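Long-range contacts in fimbrium subunit Fim1C (Bacteroides vulgatus, PDB 4QB7), which is probably a component of the tip of fimbriae, the cell-surface filaments that mediate adhesion and biofilm formation: residues I42-Q46 and K119-T123; F63-E67 and L113-N117; V176-L182 and V252-Q256; D241-Y245 and K296-N302. All blocks are in the same frame, centred on the assembly; numbering follows the deposited sequence.

From the N terminus, strand 40-47 carries the first segment. Interaction 1 closes a loop of 72 residues when 119-123 packs on it. Interaction 2, 63-67 with 113-117, is nested inside that loop, and the two contacts touch. Together they tie neighbouring strands of the mixed sheet to the loop between strands 111-113 and 123-127. Interaction 3 follows later, its centre about 52 Å from that of interaction 1. It joins the end of strand 159-178, in the same mixed sheet, to the loop before strand 259-270. Interaction 4 crosses it along the chain and joins a turn to the hairpin of strands 286-296 and 301-313. Interactions 3 and 4 lie about 8 Å apart at their nearest atoms.

Interaction 1. Residues I42-Q46 and K119-T123; sequences IFAYQ and KGAPT
The ring of Phe-43 has Pro-122 over one face. Pro-122 CB stands 3.9 Å from the centroid of the Phe-43 ring, only 7° off the ring normal, which makes a CH-pi contact. Pro-122 CG lies over the same face, 4.0 Å from Phe-43 CD1. The Phe-43 ring also meets the ring of Tyr-65, with the two planes nearly perpendicular. The ring of Tyr-45 meets the loop obliquely, mainly through OH and the ring carbon CE2. Tyr-45 OH comes 3.2 Å from Pro-122 CD and 3.1 Å from Gly-120 O. The proline ring is thus shared: one aromatic ring receives its CB and CG, and the other brings its phenol oxygen to its CD. Trp-52 packs edge-to-face with Tyr-45.

Both aromatic side chains have CG anti to the carbonyl carbon, with chi1 -67° for Phe-43 and -60° for Tyr-45. They leave the same face of the strand two residues apart, and both lean toward the loop. Gly-120 has a positive phi, common for glycine; its carbonyl O lies near the phenol end of Tyr-45. Phe-94, on the neighbouring strand 90-97, also touches Pro-122. This is apolar packing of a proline loop on the aromatic face of a beta sheet. It lies within a fimbrillin-like, beta-rich protein whose family belongs to the transthyretin clan.

Interaction 2. Residues F63-E67 and L113-N117; sequences FMYNE and LSGQN. With SO4 (sulfate ion), chain H.
Tyr-65 and Gln-116 cross obliquely, and the glutamine lies over one face of the ring. Gln-116 CB is 4.1 Å from the centroid of the Tyr-65 ring, almost on its normal, as a CH-pi contact. The amide plane of Gln-116 is tilted by only 20° from the ring. With CG of Tyr-65 anti to the backbone N (chi1 179°), the phenol extends toward the loop. Its OH donates a hydrogen bond of 2.8 Å to Ser-114 O. That oxygen lies at the ring edge, but the phenol oxygen stands 36° out of the carbonyl plane.

Asn-66 and Leu-113 meet at about a right angle. Leu-113 CD1 comes 3.5 Å from Asn-66 CG. The asparagine amide is held in place by Tyr-96 OH and by Glu-100 O. On the outer side of the loop a sulfate, probably from the crystallisation liquor, accepts from the backbone: Asn-117 N to O2 is 3.0 Å.

Segment 63-67 pairs with strand 40-47 through two bulges. Phe-63 and Met-64 form a classic bulge opposite Ala-44, and Asn-66 and Glu-67 a G1 bulge opposite Ile-42. Leu-113 ends strand 111-113 and also packs on Tyr-96 of strand 90-97.

Interaction 3. Residues V176-L182 and V252-Q256; sequences VKPDVNL and VSDDQ. With SO4 (sulfate ion), chain B.
Lys-177 and Asp-255 each hold CG between their own backbone N and carbonyl carbon, with chi1 57° and 66°. The lysine chain thereby runs past Asp-255 O, and the carboxylate turns to Asn-181. The contact joins the end of strand 159-178 to an Asx turn in which Asp-254 OD1 accepts from Gln-256 N.

No direct hydrogen bond crosses between the segments; packing and water join them. Val-176 CB meets Val-252 CG1 at 3.9 Å, on the side where Leu-261 of strand 259-270 also packs. Pro-178 fits against backbone carbonyls, with CG 3.5 Å from Ser-253 O. Asp-255 CB lies beside Val-180 O, and its OD1 is 3.6 Å from Asn-181 CB. One water links Asp-255 OD2 to Asn-181 ND2, and another links Ser-253 O to Leu-182 N. Asn-181 OD1 accepts from Gly-183 N. With an alanine in place of this aspartate, the water on Asn-181 ND2 would probably lose its acceptor, and Asn-181 CB its carboxylate neighbour.

At the other end, Lys-177 NZ has two partners. A water bridges it to Asp-255 O, and a sulfate, probably from the crystallisation liquor, is held also by Ala-258 N. The bond from Lys-177 NZ to sulfate O4 is 2.9 Å.

Interaction 4. Residues D241-Y245 and K296-N302; sequences DQWGY and KVTDTSN
A tight hairpin turn packs here against the end of another hairpin: Trp-243 sits on Lys-296 and Asn-302. The first is a type I' beta turn from Gln-242 to Tyr-245, closed by backbone bonds in both directions between those two residues. The second links strands 286-296 and 301-313. It includes an ST turn, in which Thr-298 OG1 accepts from Thr-300 N.

Lys-296 lies across one face of the indole at about a right angle. Its CG is anti to the backbone N (chi1 177°) and the chain beyond is extended, which lays the methylenes over the rings. Lys-296 CB is 3.7 Å from the centroid of the Trp-243 six-membered ring, a CH-pi contact, while Lys-296 CD is 3.4 Å from Trp-243 NE1. Gln-242 NE2 lies over the opposite face, toward the rim, so the indole is sandwiched. A leucine in place of Trp-243 would probably leave the lysine methylenes without a flat surface to rest on and open a gap between them and Gln-242.

The backbone is also engaged. Trp-243 CA points its hydrogen at Asp-299 O, 3.3 Å away. Next to it, Gly-244 sits where a CB would clash with Thr-300 O. Asn-302 OD1 is bonded to Thr-304 OG1. Asn-302 ND2 donates to Trp-243 O at 2.8 Å and 166°, from 44° above the carbonyl plane.

Interaction 1. Residues I42-Q46 and K119-T123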
loop_
_atom_site.group_PDB
_atom_site.type_symbol
_atom_site.label_atom_id
_atom_site.label_comp_id
_atom_site.label_asym_id
_atom_site.label_seq_id
_atom_site.Cartn_x
_atom_site.Cartn_y
_atom_site.Cartn_z
ATOM N N ILE A 42 13.000 -9.972 11.105
ATOM C CA ILE A 42 12.889 -11.420 10.918
ATOM C C ILE A 42 12.332 -12.115 12.145
ATOM O O ILE A 42 12.731 -11.804 13.266
ATOM C CB ILE A 42 14.279 -12.050 10.583
ATOM C CG1 ILE A 42 15.035 -11.270 9.492
ATOM C CG2 ILE A 42 14.163 -13.549 10.239
ATOM C CD1 ILE A 42 16.522 -11.665 9.338
ATOM N N PHE A 43 11.462 -13.109 11.906
ATOM C CA PHE A 43 10.955 -14.092 12.853
ATOM C C PHE A 43 11.550 -15.407 12.446
ATOM O O PHE A 43 11.567 -15.710 11.256
ATOM C CB PHE A 43 9.434 -14.187 12.846
ATOM C CG PHE A 43 8.678 -12.980 13.338
ATOM C CD1 PHE A 43 8.286 -11.976 12.452
ATOM C CD2 PHE A 43 8.240 -12.905 14.655
ATOM C CE1 PHE A 43 7.517 -10.887 12.894
ATOM C CE2 PHE A 43 7.495 -11.812 15.104
ATOM C CZ PHE A 43 7.133 -10.813 14.221
ATOM N N ALA A 44 12.081 -16.183 13.391
ATOM C CA ALA A 44 12.632 -17.493 13.082
ATOM C C ALA A 44 12.232 -18.489 14.160
ATOM O O ALA A 44 12.368 -18.226 15.353
ATOM C CB ALA A 44 14.134 -17.425 12.914
ATOM N N TYR A 45 11.696 -19.627 13.715
ATOM C CA TYR A 45 11.175 -20.708 14.546
ATOM C C TYR A 45 11.969 -21.984 14.311
ATOM O O TYR A 45 11.918 -22.580 13.233
ATOM C CB TYR A 45 9.689 -20.945 14.193
ATOM C CG TYR A 45 8.750 -19.775 14.401
ATOM C CD1 TYR A 45 8.791 -18.660 13.564
ATOM C CD2 TYR A 45 7.732 -19.836 15.341
ATOM C CE1 TYR A 45 7.899 -17.595 13.721
ATOM C CE2 TYR A 45 6.815 -18.790 15.485
ATOM C CZ TYR A 45 6.935 -17.654 14.703
ATOM O OH TYR A 45 6.056 -16.617 14.866
ATOM N N GLN A 46 12.707 -22.404 15.311
ATOM C CA GLN A 46 13.462 -23.649 15.225
ATOM C C GLN A 46 12.567 -24.845 15.645
ATOM O O GLN A 46 11.960 -24.832 16.723
ATOM C CB GLN A 46 14.740 -23.589 16.069
ATOM C CG GLN A 46 15.638 -24.781 15.821
ATOM C CD GLN A 46 16.829 -24.750 16.708
ATOM O OE1 GLN A 46 17.962 -24.630 16.250
ATOM N NE2 GLN A 46 16.593 -24.845 18.003
ATOM N N LYS A 119 2.274 -18.706 19.764
ATOM C CA LYS A 119 2.539 -19.945 19.047
ATOM C C LYS A 119 2.051 -19.844 17.604
ATOM O O LYS A 119 1.100 -19.124 17.316
ATOM C CB LYS A 119 1.892 -21.137 19.795
ATOM C CG LYS A 119 2.523 -21.403 21.170
ATOM C CD LYS A 119 1.662 -22.302 22.027
ATOM C CE LYS A 119 2.186 -22.474 23.436
ATOM N NZ LYS A 119 1.386 -23.476 24.200
ATOM N N GLY A 120 2.718 -20.559 16.711
ATOM C CA GLY A 120 2.353 -20.576 15.302
ATOM C C GLY A 120 2.942 -19.433 14.514
ATOM O O GLY A 120 3.729 -18.635 15.050
ATOM N N ALA A 121 2.530 -19.341 13.227
ATOM C CA ALA A 121 2.955 -18.267 12.325
ATOM C C ALA A 121 2.597 -16.917 12.960
ATOM O O ALA A 121 1.597 -16.832 13.694
ATOM C CB ALA A 121 2.306 -18.424 10.958
ATOM N N PRO A 122 3.460 -15.890 12.812
ATOM C CA PRO A 122 3.182 -14.604 13.479
ATOM C C PRO A 122 2.017 -13.807 12.859
ATOM O O PRO A 122 1.371 -14.238 11.880
ATOM C CB PRO A 122 4.518 -13.865 13.350
ATOM C CG PRO A 122 5.110 -14.391 12.089
ATOM C CD PRO A 122 4.721 -15.840 12.042
ATOM N N THR A 123 1.707 -12.650 13.486
ATOM C CA THR A 123 0.677 -11.708 13.024
ATOM C C THR A 123 1.210 -10.287 13.181
ATOM O O THR A 123 2.194 -10.066 13.908
ATOM C CB THR A 123 -0.713 -11.868 13.724
ATOM O OG1 THR A 123 -0.662 -11.467 15.096
ATOM C CG2 THR A 123 -1.291 -13.254 13.607
#

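Interaction 2. Residues F63-E67 and L113-N117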
loop_
_atom_site.group_PDB
_atom_site.type_symbol
_atom_site.label_atom_id
_atom_site.label_comp_id
_atom_site.label_asym_id
_atom_site.label_seq_id
_atom_site.Cartn_x
_atom_site.Cartn_y
_atom_site.Cartn_z
ATOM N N PHE A 63 13.902 -18.624 17.832
ATOM C CA PHE A 63 15.231 -18.474 17.236
ATOM C C PHE A 63 15.555 -17.021 16.919
ATOM O O PHE A 63 16.685 -16.599 17.102
ATOM C CB PHE A 63 15.318 -19.334 15.974
ATOM C CG PHE A 63 16.727 -19.561 15.512
ATOM C CD1 PHE A 63 17.551 -20.477 16.162
ATOM C CD2 PHE A 63 17.243 -18.850 14.434
ATOM C CE1 PHE A 63 18.863 -20.669 15.743
ATOM C CE2 PHE A 63 18.555 -19.050 14.012
ATOM C CZ PHE A 63 19.358 -19.943 14.676
HETATM N N MSE A 64 14.581 -16.266 16.401
HETATM C CA MSE A 64 14.728 -14.840 16.112
HETATM C C MSE A 64 13.387 -14.201 16.378
HETATM O O MSE A 64 12.379 -14.743 15.939
HETATM C CB MSE A 64 15.192 -14.573 14.648
HETATM C CG MSE A 64 16.671 -14.870 14.364
HETATM SE SE MSE A 64 17.134 -14.361 12.550
HETATM C CE MSE A 64 18.918 -14.962 12.483
ATOM N N TYR A 65 13.351 -13.086 17.115
ATOM C CA TYR A 65 12.100 -12.371 17.361
ATOM C C TYR A 65 12.315 -10.937 16.948
ATOM O O TYR A 65 13.029 -10.200 17.635
ATOM C CB TYR A 65 11.595 -12.488 18.826
ATOM C CG TYR A 65 10.313 -11.708 19.023
ATOM C CD1 TYR A 65 9.095 -12.205 18.565
ATOM C CD2 TYR A 65 10.337 -10.408 19.528
ATOM C CE1 TYR A 65 7.928 -11.440 18.636
ATOM C CE2 TYR A 65 9.177 -9.634 19.597
ATOM C CZ TYR A 65 7.973 -10.164 19.170
ATOM O OH TYR A 65 6.833 -9.404 19.259
ATOM N N ASN A 66 11.752 -10.555 15.797
ATOM C CA ASN A 66 11.892 -9.217 15.230
ATOM C C ASN A 66 13.380 -8.819 15.166
ATOM O O ASN A 66 13.768 -7.741 15.630
ATOM C CB ASN A 66 11.048 -8.186 16.006
ATOM C CG ASN A 66 10.909 -6.871 15.312
ATOM O OD1 ASN A 66 10.749 -6.817 14.100
ATOM N ND2 ASN A 66 10.980 -5.783 16.067
ATOM N N GLU A 67 14.216 -9.719 14.612
ATOM C CA GLU A 67 15.653 -9.482 14.432
ATOM C C GLU A 67 15.832 -8.399 13.386
ATOM O O GLU A 67 15.284 -8.521 12.301
ATOM C CB GLU A 67 16.386 -10.770 14.030
ATOM C CG GLU A 67 17.900 -10.663 14.062
ATOM C CD GLU A 67 18.508 -10.340 15.410
ATOM O OE1 GLU A 67 18.107 -10.968 16.418
ATOM O OE2 GLU A 67 19.393 -9.457 15.458
ATOM N N LEU A 113 3.367 -6.270 16.627
ATOM C CA LEU A 113 3.649 -7.669 16.313
ATOM C C LEU A 113 3.063 -8.603 17.354
ATOM O O LEU A 113 2.855 -8.221 18.523
ATOM C CB LEU A 113 5.165 -7.914 16.216
ATOM C CG LEU A 113 5.993 -7.052 15.279
ATOM C CD1 LEU A 113 7.424 -7.343 15.485
ATOM C CD2 LEU A 113 5.655 -7.309 13.834
ATOM N N SER A 114 2.838 -9.856 16.933
ATOM C CA SER A 114 2.406 -10.933 17.814
ATOM C C SER A 114 3.537 -11.174 18.822
ATOM O O SER A 114 4.708 -10.999 18.475
ATOM C CB SER A 114 2.093 -12.182 17.000
ATOM O OG SER A 114 3.160 -12.478 16.113
ATOM N N GLY A 115 3.174 -11.501 20.060
ATOM C CA GLY A 115 4.114 -11.689 21.161
ATOM C C GLY A 115 5.220 -12.696 20.951
ATOM O O GLY A 115 5.101 -13.599 20.117
ATOM N N GLN A 116 6.301 -12.550 21.743
ATOM C CA GLN A 116 7.491 -13.407 21.731
ATOM C C GLN A 116 7.164 -14.846 22.173
ATOM O O GLN A 116 7.909 -15.772 21.848
ATOM C CB GLN A 116 8.559 -12.796 22.647
ATOM C CG GLN A 116 9.955 -13.414 22.516
ATOM C CD GLN A 116 11.039 -12.527 23.079
ATOM O OE1 GLN A 116 10.775 -11.535 23.796
ATOM N NE2 GLN A 116 12.291 -12.861 22.740
ATOM N N ASN A 117 6.064 -15.032 22.906
ATOM C CA ASN A 117 5.633 -16.342 23.384
ATOM C C ASN A 117 4.349 -16.804 22.667
ATOM O O ASN A 117 3.715 -17.763 23.107
ATOM C CB ASN A 117 5.443 -16.348 24.921
ATOM C CG ASN A 117 6.713 -16.134 25.730
ATOM O OD1 ASN A 117 6.742 -15.311 26.655
ATOM N ND2 ASN A 117 7.785 -16.886 25.434
HETATM S S SO4 H . 3.837 -12.670 25.088
HETATM O O1 SO4 H . 2.768 -11.669 24.985
HETATM O O2 SO4 H . 3.696 -13.614 23.975
HETATM O O3 SO4 H . 5.157 -12.019 25.054
HETATM O O4 SO4 H . 3.697 -13.364 26.375
#

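Interaction 3. Residues V176-L182 and V252-Q256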
loop_
_atom_site.group_PDB
_atom_site.type_symbol
_atom_site.label_atom_id
_atom_site.label_comp_id
_atom_site.label_asym_id
_atom_site.label_seq_id
_atom_site.Cartn_x
_atom_site.Cartn_y
_atom_site.Cartn_z
ATOM N N VAL A 176 -7.889 12.250 -14.920
ATOM C CA VAL A 176 -9.164 12.835 -15.381
ATOM C C VAL A 176 -9.070 13.373 -16.810
ATOM O O VAL A 176 -8.037 13.897 -17.201
ATOM C CB VAL A 176 -9.682 13.956 -14.434
ATOM C CG1 VAL A 176 -11.129 14.304 -14.743
ATOM C CG2 VAL A 176 -9.545 13.577 -12.958
ATOM N N LYS A 177 -10.165 13.277 -17.583
ATOM C CA LYS A 177 -10.235 13.863 -18.930
ATOM C C LYS A 177 -11.680 14.171 -19.320
ATOM O O LYS A 177 -12.570 13.425 -18.908
ATOM C CB LYS A 177 -9.599 12.946 -19.989
ATOM C CG LYS A 177 -10.206 11.563 -20.055
ATOM C CD LYS A 177 -9.781 10.795 -21.248
ATOM C CE LYS A 177 -10.269 9.376 -21.109
ATOM N NZ LYS A 177 -9.674 8.490 -22.139
ATOM N N PRO A 178 -11.947 15.192 -20.171
ATOM C CA PRO A 178 -13.316 15.366 -20.691
ATOM C C PRO A 178 -13.588 14.306 -21.779
ATOM O O PRO A 178 -12.626 13.665 -22.243
ATOM C CB PRO A 178 -13.271 16.776 -21.270
ATOM C CG PRO A 178 -11.866 16.926 -21.759
ATOM C CD PRO A 178 -11.015 16.170 -20.783
ATOM N N ASP A 179 -14.872 14.085 -22.182
ATOM C CA ASP A 179 -15.171 13.057 -23.208
ATOM C C ASP A 179 -14.978 13.592 -24.640
ATOM O O ASP A 179 -14.948 12.811 -25.586
ATOM C CB ASP A 179 -16.588 12.443 -23.039
ATOM C CG ASP A 179 -17.757 13.399 -23.195
ATOM O OD1 ASP A 179 -17.591 14.602 -22.875
ATOM O OD2 ASP A 179 -18.863 12.932 -23.557
ATOM N N VAL A 180 -14.852 14.908 -24.791
ATOM C CA VAL A 180 -14.677 15.603 -26.071
ATOM C C VAL A 180 -13.569 16.647 -25.946
ATOM O O VAL A 180 -13.252 17.100 -24.838
ATOM C CB VAL A 180 -16.001 16.279 -26.583
ATOM C CG1 VAL A 180 -17.071 15.251 -26.893
ATOM C CG2 VAL A 180 -16.529 17.325 -25.609
ATOM N N ASN A 181 -13.037 17.076 -27.099
ATOM C CA ASN A 181 -12.064 18.149 -27.179
ATOM C C ASN A 181 -12.813 19.437 -26.853
ATOM O O ASN A 181 -13.850 19.709 -27.450
ATOM C CB ASN A 181 -11.451 18.168 -28.581
ATOM C CG ASN A 181 -10.307 19.130 -28.784
ATOM O OD1 ASN A 181 -10.346 20.314 -28.407
ATOM N ND2 ASN A 181 -9.301 18.664 -29.492
ATOM N N LEU A 182 -12.301 20.209 -25.896
ATOM C CA LEU A 182 -12.897 21.447 -25.393
ATOM C C LEU A 182 -12.552 22.660 -26.223
ATOM O O LEU A 182 -13.049 23.760 -25.956
ATOM C CB LEU A 182 -12.426 21.690 -23.954
ATOM C CG LEU A 182 -12.614 20.589 -22.918
ATOM C CD1 LEU A 182 -12.032 21.037 -21.603
ATOM C CD2 LEU A 182 -14.100 20.251 -22.726
ATOM N N VAL A 252 -6.833 19.366 -16.403
ATOM C CA VAL A 252 -7.171 18.044 -16.931
ATOM C C VAL A 252 -7.905 18.135 -18.301
ATOM O O VAL A 252 -8.615 17.203 -18.652
ATOM C CB VAL A 252 -7.994 17.228 -15.888
ATOM C CG1 VAL A 252 -7.198 16.984 -14.623
ATOM C CG2 VAL A 252 -9.324 17.887 -15.570
ATOM N N SER A 253 -7.666 19.201 -19.098
ATOM C CA SER A 253 -8.365 19.501 -20.371
ATOM C C SER A 253 -8.069 18.574 -21.573
ATOM O O SER A 253 -8.846 18.600 -22.533
ATOM C CB SER A 253 -8.085 20.931 -20.800
ATOM O OG SER A 253 -8.239 21.815 -19.703
ATOM N N ASP A 254 -6.987 17.774 -21.541
ATOM C CA ASP A 254 -6.613 16.879 -22.643
ATOM C C ASP A 254 -7.601 15.711 -22.777
ATOM O O ASP A 254 -7.708 14.885 -21.879
ATOM C CB ASP A 254 -5.183 16.348 -22.420
ATOM C CG ASP A 254 -4.483 15.757 -23.636
ATOM O OD1 ASP A 254 -5.187 15.372 -24.618
ATOM O OD2 ASP A 254 -3.237 15.651 -23.603
ATOM N N ASP A 255 -8.301 15.639 -23.898
ATOM C CA ASP A 255 -9.302 14.596 -24.147
ATOM C C ASP A 255 -8.675 13.307 -24.692
ATOM O O ASP A 255 -9.314 12.242 -24.672
ATOM C CB ASP A 255 -10.354 15.122 -25.135
ATOM C CG ASP A 255 -9.800 15.387 -26.521
ATOM O OD1 ASP A 255 -8.991 16.344 -26.664
ATOM O OD2 ASP A 255 -10.171 14.631 -27.468
ATOM N N GLN A 256 -7.441 13.418 -25.201
ATOM C CA GLN A 256 -6.701 12.315 -25.813
ATOM C C GLN A 256 -6.001 11.444 -24.775
ATOM O O GLN A 256 -6.077 10.222 -24.883
ATOM C CB GLN A 256 -5.708 12.838 -26.857
ATOM C CG GLN A 256 -6.377 13.304 -28.172
ATOM C CD GLN A 256 -7.167 12.203 -28.859
ATOM O OE1 GLN A 256 -8.405 12.179 -28.822
ATOM N NE2 GLN A 256 -6.467 11.239 -29.462
HETATM S S SO4 B . -6.212 7.322 -20.922
HETATM O O1 SO4 B . -5.211 7.264 -21.983
HETATM O O2 SO4 B . -7.090 6.143 -20.957
HETATM O O3 SO4 B . -5.522 7.373 -19.625
HETATM O O4 SO4 B . -6.989 8.531 -21.169
HETATM O O HOH W 1 -6.716 15.164 -19.265
HETATM O O HOH W 2 -9.190 9.258 -24.791
HETATM O O HOH W 3 -12.240 12.475 -27.744
HETATM O O HOH W 4 -9.222 15.567 -30.095
HETATM O O HOH W 5 -9.347 19.583 -24.955
#

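Interaction 4. Residues D241-Y245 and K296-N302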
loop_
_atom_site.group_PDB
_atom_site.type_symbol
_atom_site.label_atom_id
_atom_site.label_comp_id
_atom_site.label_asym_id
_atom_site.label_seq_id
_atom_site.Cartn_x
_atom_site.Cartn_y
_atom_site.Cartn_z
ATOM N N ASP A 241 -2.986 30.595 -13.989
ATOM C CA ASP A 241 -3.218 31.964 -14.427
ATOM C C ASP A 241 -3.718 31.905 -15.837
ATOM O O ASP A 241 -2.964 32.114 -16.794
ATOM C CB ASP A 241 -1.993 32.873 -14.280
ATOM C CG ASP A 241 -2.328 34.338 -14.481
ATOM O OD1 ASP A 241 -3.541 34.711 -14.335
ATOM O OD2 ASP A 241 -1.392 35.121 -14.760
ATOM N N GLN A 242 -5.003 31.572 -15.953
ATOM C CA GLN A 242 -5.696 31.337 -17.196
ATOM C C GLN A 242 -6.902 32.223 -17.278
ATOM O O GLN A 242 -7.903 31.919 -16.644
ATOM C CB GLN A 242 -6.126 29.838 -17.232
ATOM C CG GLN A 242 -6.409 29.260 -18.637
ATOM C CD GLN A 242 -5.144 29.093 -19.424
ATOM O OE1 GLN A 242 -4.255 28.298 -19.061
ATOM N NE2 GLN A 242 -4.996 29.905 -20.457
ATOM N N TRP A 243 -6.833 33.307 -18.056
ATOM C CA TRP A 243 -7.944 34.245 -18.287
ATOM C C TRP A 243 -8.588 34.730 -16.985
ATOM O O TRP A 243 -9.804 34.753 -16.885
ATOM C CB TRP A 243 -9.034 33.592 -19.193
ATOM C CG TRP A 243 -8.516 32.828 -20.370
ATOM C CD1 TRP A 243 -7.632 33.268 -21.310
ATOM C CD2 TRP A 243 -8.895 31.502 -20.765
ATOM N NE1 TRP A 243 -7.406 32.285 -22.248
ATOM C CE2 TRP A 243 -8.188 31.200 -21.954
ATOM C CE3 TRP A 243 -9.772 30.537 -20.236
ATOM C CZ2 TRP A 243 -8.324 29.976 -22.616
ATOM C CZ3 TRP A 243 -9.909 29.325 -20.897
ATOM C CH2 TRP A 243 -9.177 29.047 -22.060
ATOM N N GLY A 244 -7.779 35.096 -16.000
ATOM C CA GLY A 244 -8.251 35.525 -14.684
ATOM C C GLY A 244 -8.411 34.405 -13.671
ATOM O O GLY A 244 -8.474 34.663 -12.468
ATOM N N TYR A 245 -8.490 33.151 -14.138
ATOM C CA TYR A 245 -8.637 31.984 -13.261
ATOM C C TYR A 245 -7.299 31.716 -12.599
ATOM O O TYR A 245 -6.329 31.487 -13.309
ATOM C CB TYR A 245 -9.160 30.754 -14.040
ATOM C CG TYR A 245 -9.306 29.515 -13.183
ATOM C CD1 TYR A 245 -10.477 29.272 -12.465
ATOM C CD2 TYR A 245 -8.261 28.598 -13.057
ATOM C CE1 TYR A 245 -10.621 28.124 -11.687
ATOM C CE2 TYR A 245 -8.387 27.466 -12.259
ATOM C CZ TYR A 245 -9.576 27.220 -11.599
ATOM O OH TYR A 245 -9.713 26.081 -10.860
ATOM N N LYS A 296 -13.074 31.233 -21.684
ATOM C CA LYS A 296 -12.495 32.549 -21.954
ATOM C C LYS A 296 -13.549 33.589 -22.323
ATOM O O LYS A 296 -14.439 33.310 -23.131
ATOM C CB LYS A 296 -11.468 32.444 -23.096
ATOM C CG LYS A 296 -10.836 33.753 -23.520
ATOM C CD LYS A 296 -9.694 33.534 -24.474
ATOM C CE LYS A 296 -9.130 34.839 -24.966
ATOM N NZ LYS A 296 -7.861 34.641 -25.699
ATOM N N VAL A 297 -13.430 34.791 -21.744
ATOM C CA VAL A 297 -14.256 35.927 -22.110
ATOM C C VAL A 297 -13.276 36.938 -22.720
ATOM O O VAL A 297 -13.428 37.309 -23.883
ATOM C CB VAL A 297 -15.126 36.475 -20.965
ATOM C CG1 VAL A 297 -15.791 37.791 -21.375
ATOM C CG2 VAL A 297 -16.187 35.445 -20.567
ATOM N N THR A 298 -12.218 37.303 -21.971
ATOM C CA THR A 298 -11.116 38.144 -22.439
ATOM C C THR A 298 -9.843 37.487 -21.917
ATOM O O THR A 298 -9.920 36.440 -21.275
ATOM C CB THR A 298 -11.258 39.641 -22.052
ATOM O OG1 THR A 298 -10.851 39.891 -20.703
ATOM C CG2 THR A 298 -12.625 40.206 -22.312
ATOM N N ASP A 299 -8.675 38.092 -22.171
ATOM C CA ASP A 299 -7.390 37.564 -21.691
ATOM C C ASP A 299 -7.282 37.640 -20.168
ATOM O O ASP A 299 -6.456 36.938 -19.585
ATOM C CB ASP A 299 -6.225 38.341 -22.320
ATOM C CG ASP A 299 -6.136 38.154 -23.821
ATOM O OD1 ASP A 299 -7.000 38.720 -24.548
ATOM O OD2 ASP A 299 -5.233 37.408 -24.273
ATOM N N THR A 300 -8.123 38.495 -19.541
ATOM C CA THR A 300 -8.126 38.781 -18.105
ATOM C C THR A 300 -9.481 38.481 -17.426
ATOM O O THR A 300 -9.635 38.749 -16.238
ATOM C CB THR A 300 -7.749 40.250 -17.867
ATOM O OG1 THR A 300 -8.654 41.085 -18.593
ATOM C CG2 THR A 300 -6.286 40.559 -18.221
ATOM N N SER A 301 -10.439 37.932 -18.156
ATOM C CA SER A 301 -11.731 37.618 -17.568
ATOM C C SER A 301 -12.298 36.323 -18.148
ATOM O O SER A 301 -11.931 35.913 -19.260
ATOM C CB SER A 301 -12.701 38.774 -17.761
ATOM O OG SER A 301 -13.130 38.875 -19.102
ATOM N N ASN A 302 -13.182 35.663 -17.379
ATOM C CA ASN A 302 -13.763 34.388 -17.793
ATOM C C ASN A 302 -15.089 34.077 -17.096
ATOM O O ASN A 302 -15.512 34.766 -16.168
ATOM C CB ASN A 302 -12.748 33.261 -17.469
ATOM C CG ASN A 302 -12.680 32.903 -16.017
ATOM O OD1 ASN A 302 -13.611 32.326 -15.467
ATOM N ND2 ASN A 302 -11.575 33.210 -15.369
HETATM O O HOH W 6 -4.475 34.213 -19.612
#